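Local coordinates for enoyl CoA hydratase/isomerase (Crotonase) (Legionella pneumophila subsp. pneumophila, PDB 3I47), which probably hydrates enoyl-CoA thioesters or shifts their double bonds, in the manner of crotonases, at residues A[65-68]-A[69-72]; A[183-186]-A[187-190]. One frame throughout, in Å; residues are numbered along the deposited sequence.

Overall arrangement
Both contacts are local, each joining the start of a helix to the residues just before it, and they lie apart: their centres are 31 Å from each other and their nearest atoms about 19 Å. Contact 1 belongs to the surface, its centre about 24 Å from the centre of the chain, at the beginning of helix 67-74. Contact 2, its centre about 17 Å from that of the chain and partly buried, carries the chain from edge strand 182-184 of the six-stranded sheet into helix 189-201. At residues 65-72 a capping aspartate and successive backbone bonds do most of the work; at 183-190 a valine-leucine contact supplies the packing, and the Asp186 carboxylate is hydrogen-bonded to Thr128 and Ser129.

Contact 1: A[65-68]-A[69-72]; sequences ADLT and WMQS
With chi1 at -179°, Asp66 holds its CG anti to the backbone N, and Trp69 does likewise at 170°; the first setting swings a carboxylate oxygen over the start of helix 67-74, the second lays the indole back beside Ala65. Asp66 is the N-cap. Its OD1 takes Trp69 N at 3.1 Å through the anti lone pair, a nearly straight bond, and also receives a weak, strongly bent one from Thr68 N at 2.9 Å. Meanwhile Asp66 O accepts Met70 N at 2.8 Å in the carbonyl plane, and the same oxygen lies at the edge of the Trp69 ring. The next turn follows: Gln71 N binds Leu67 O, and Ser72 N reaches Thr68 O at 3.1 Å. On the apolar side Ala65 CB sits obliquely against the indole, 3.7 Å from Trp69 CZ3. Met70 bends at chi3 and brings CE to 3.9 Å from Ala65 CB, with Leu67 CD2 alongside the same methyl at 4.1 Å. The far end of the indole is tied by Trp69 NE1 to Asp84. Phe28 shares a backbone hydrogen bond with Asp66, whose side chain also touches the loop at Lys24, Ala27 and Asp29. The carboxylate of buried Asp66 thus accepts from Trp69 N and, weakly, from Thr68 N through a single oxygen, and the helix dipole would probably help stabilise its negative charge.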
loop_
_atom_site.group_PDB
_atom_site.type_symbol
_atom_site.label_atom_id
_atom_site.label_comp_id
_atom_site.label_asym_id
_atom_site.label_seq_id
_atom_site.Cartn_x
_atom_site.Cartn_y
_atom_site.Cartn_z
ATOM N N ALA A 65 -1.102 5.851 17.448
ATOM C CA ALA A 65 -2.446 6.431 17.501
ATOM C C ALA A 65 -2.376 7.796 18.157
ATOM O O ALA A 65 -1.585 8.018 19.079
ATOM C CB ALA A 65 -3.384 5.513 18.273
ATOM N N ASP A 66 -3.204 8.719 17.666
ATOM C CA ASP A 66 -3.293 10.055 18.242
ATOM C C ASP A 66 -3.829 10.003 19.677
ATOM O O ASP A 66 -4.801 9.301 19.956
ATOM C CB ASP A 66 -4.205 10.920 17.375
ATOM C CG ASP A 66 -4.318 12.335 17.899
ATOM O OD1 ASP A 66 -5.211 12.586 18.741
ATOM O OD2 ASP A 66 -3.496 13.189 17.492
ATOM N N LEU A 67 -3.175 10.738 20.574
ATOM C CA LEU A 67 -3.489 10.653 22.009
ATOM C C LEU A 67 -4.866 11.206 22.362
ATOM O O LEU A 67 -5.528 10.679 23.257
ATOM C CB LEU A 67 -2.409 11.356 22.839
ATOM C CG LEU A 67 -1.067 10.622 22.916
ATOM C CD1 LEU A 67 -0.044 11.489 23.641
ATOM C CD2 LEU A 67 -1.218 9.277 23.621
ATOM N N THR A 68 -5.298 12.248 21.660
ATOM C CA THR A 68 -6.649 12.782 21.869
ATOM C C THR A 68 -7.690 11.749 21.450
ATOM O O THR A 68 -8.654 11.484 22.180
ATOM C CB THR A 68 -6.855 14.080 21.087
ATOM O OG1 THR A 68 -5.851 15.031 21.470
ATOM C CG2 THR A 68 -8.261 14.641 21.321
ATOM N N TRP A 69 -7.487 11.153 20.275
ATOM C CA TRP A 69 -8.375 10.106 19.814
ATOM C C TRP A 69 -8.366 8.909 20.774
ATOM O O TRP A 69 -9.418 8.336 21.048
ATOM C CB TRP A 69 -8.005 9.677 18.379
ATOM C CG TRP A 69 -8.738 8.441 17.951
ATOM C CD1 TRP A 69 -9.975 8.374 17.385
ATOM C CD2 TRP A 69 -8.293 7.095 18.112
ATOM N NE1 TRP A 69 -10.333 7.068 17.180
ATOM C CE2 TRP A 69 -9.323 6.255 17.620
ATOM C CE3 TRP A 69 -7.130 6.514 18.631
ATOM C CZ2 TRP A 69 -9.218 4.865 17.613
ATOM C CZ3 TRP A 69 -7.035 5.136 18.643
ATOM C CH2 TRP A 69 -8.075 4.323 18.135
ATOM N N MET A 70 -7.191 8.531 21.276
ATOM C CA MET A 70 -7.120 7.384 22.180
ATOM C C MET A 70 -7.957 7.607 23.443
ATOM O O MET A 70 -8.661 6.701 23.900
ATOM C CB MET A 70 -5.679 7.036 22.556
ATOM C CG MET A 70 -5.587 5.739 23.355
ATOM S SD MET A 70 -3.890 5.126 23.543
ATOM C CE MET A 70 -3.049 5.961 22.181
ATOM N N GLN A 71 -7.888 8.815 23.993
ATOM C CA GLN A 71 -8.693 9.126 25.168
ATOM C C GLN A 71 -10.196 9.055 24.844
ATOM O O GLN A 71 -10.992 8.532 25.641
ATOM C CB GLN A 71 -8.317 10.490 25.747
ATOM C CG GLN A 71 -9.169 10.878 26.978
ATOM C CD GLN A 71 -9.000 9.922 28.165
ATOM O OE1 GLN A 71 -8.058 10.062 28.962
ATOM N NE2 GLN A 71 -9.926 8.960 28.306
ATOM N N SER A 72 -10.577 9.554 23.673
ATOM C CA SER A 72 -11.973 9.485 23.238
ATOM C C SER A 72 -12.403 8.029 23.077
ATOM O O SER A 72 -13.464 7.620 23.568
ATOM C CB SER A 72 -12.161 10.220 21.913
ATOM O OG SER A 72 -11.887 11.598 22.078
#

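Contact 2: A[183-186]-A[187-190]; sequences CVPD and DTLL
Val184 CG2 presses against Leu189 CD1 at 3.6 Å, the close-packed part of the contact, where the two side chains cross at about a right angle. Leu189 has CG anti to its backbone N (chi1 177°), and the turn at chi2 then carries CD1 to the valine. Val184 points its CB toward the helix and sets CG2 between its own N and carbonyl carbon, so that this methyl also comes to 4.1 Å from Leu189 CA. Both residues are buried. Ile125 of strand 123-127 touches each of them, and Met105 of strand 102-106 adds to the packing around Leu189.

Between these partners the chain leaves edge strand 182-184, which runs parallel to strand 123-127 in the sheet of the crotonase fold, and turns through Pro185, Asp186 and Asp187 into helix 189-201. Two backbone bonds shape the turn. Thr188 N donates to Pro185 O at 3.2 Å from above the carbonyl plane, 54° out of it, so it misses the lone pairs; Leu189 N makes a longer, weak bond of 3.4 Å to Asp186 O, although its N-H is well aligned. Thr188 occupies the N-cap position, yet its side chain makes no capping bond. The polar fixed point of the turn is the Asp186 carboxylate, gripped at both oxygens, OD1 by Thr128 OG1 and OD2 by Ser129 OG, which should help fix its rotation.

The outer side, formed by exposed Pro185, Asp187 and Thr188, is looser. The Thr188 and Pro185 side chains cross obliquely, with Thr188 OG1 3.7 Å from Pro185 CB. Asp187 keeps its OD1 5.6 Å from Asp186 OD2, a separation that probably leaves only modest repulsion between the like charges.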
loop_
_atom_site.group_PDB
_atom_site.type_symbol
_atom_site.label_atom_id
_atom_site.label_comp_id
_atom_site.label_asym_id
_atom_site.label_seq_id
_atom_site.Cartn_x
_atom_site.Cartn_y
_atom_site.Cartn_z
ATOM N N CYS A 183 14.675 -1.374 0.300
ATOM C CA CYS A 183 15.208 -0.686 1.458
ATOM C C CYS A 183 16.323 0.196 0.910
ATOM O O CYS A 183 17.309 -0.304 0.342
ATOM C CB CYS A 183 15.704 -1.720 2.472
ATOM S SG CYS A 183 16.292 -1.042 4.040
ATOM N N VAL A 184 16.145 1.507 1.034
ATOM C CA VAL A 184 16.959 2.481 0.296
ATOM C C VAL A 184 17.480 3.588 1.222
ATOM O O VAL A 184 16.953 3.778 2.326
ATOM C CB VAL A 184 16.155 3.075 -0.898
ATOM C CG1 VAL A 184 15.715 1.962 -1.864
ATOM C CG2 VAL A 184 14.949 3.839 -0.388
ATOM N N PRO A 185 18.538 4.321 0.809
ATOM C CA PRO A 185 19.110 5.342 1.683
ATOM C C PRO A 185 18.105 6.403 2.114
ATOM O O PRO A 185 17.274 6.826 1.309
ATOM C CB PRO A 185 20.212 5.963 0.809
ATOM C CG PRO A 185 20.612 4.847 -0.102
ATOM C CD PRO A 185 19.307 4.195 -0.442
ATOM N N ASP A 186 18.194 6.814 3.381
ATOM C CA ASP A 186 17.275 7.796 3.972
ATOM C C ASP A 186 17.064 9.068 3.126
ATOM O O ASP A 186 15.928 9.499 2.886
ATOM C CB ASP A 186 17.785 8.226 5.358
ATOM C CG ASP A 186 17.702 7.118 6.416
ATOM O OD1 ASP A 186 17.219 6.007 6.137
ATOM O OD2 ASP A 186 18.125 7.383 7.564
ATOM N N ASP A 187 18.160 9.676 2.688
ATOM C CA ASP A 187 18.064 11.007 2.096
ATOM C C ASP A 187 17.570 10.975 0.661
ATOM O O ASP A 187 17.292 12.032 0.090
ATOM C CB ASP A 187 19.391 11.756 2.199
ATOM C CG ASP A 187 19.767 12.085 3.635
ATOM O OD1 ASP A 187 18.900 12.020 4.542
ATOM O OD2 ASP A 187 20.947 12.418 3.855
ATOM N N THR A 188 17.450 9.775 0.085
ATOM C CA THR A 188 16.918 9.649 -1.283
ATOM C C THR A 188 15.681 8.748 -1.404
ATOM O O THR A 188 15.341 8.264 -2.484
ATOM C CB THR A 188 18.007 9.253 -2.287
ATOM O OG1 THR A 188 18.792 8.186 -1.744
ATOM C CG2 THR A 188 18.896 10.447 -2.596
ATOM N N LEU A 189 14.980 8.558 -0.287
ATOM C CA LEU A 189 13.770 7.747 -0.278
ATOM C C LEU A 189 12.726 8.280 -1.261
ATOM O O LEU A 189 12.179 7.511 -2.062
ATOM C CB LEU A 189 13.190 7.679 1.145
ATOM C CG LEU A 189 11.866 6.925 1.328
ATOM C CD1 LEU A 189 12.009 5.433 0.973
ATOM C CD2 LEU A 189 11.373 7.076 2.772
ATOM N N LEU A 190 12.458 9.587 -1.197
ATOM C CA LEU A 190 11.486 10.203 -2.095
ATOM C C LEU A 190 11.893 10.053 -3.558
ATOM O O LEU A 190 11.103 9.598 -4.391
ATOM C CB LEU A 190 11.299 11.692 -1.743
ATOM C CG LEU A 190 10.314 12.460 -2.633
ATOM C CD1 LEU A 190 8.917 11.860 -2.565
ATOM C CD2 LEU A 190 10.273 13.946 -2.232
#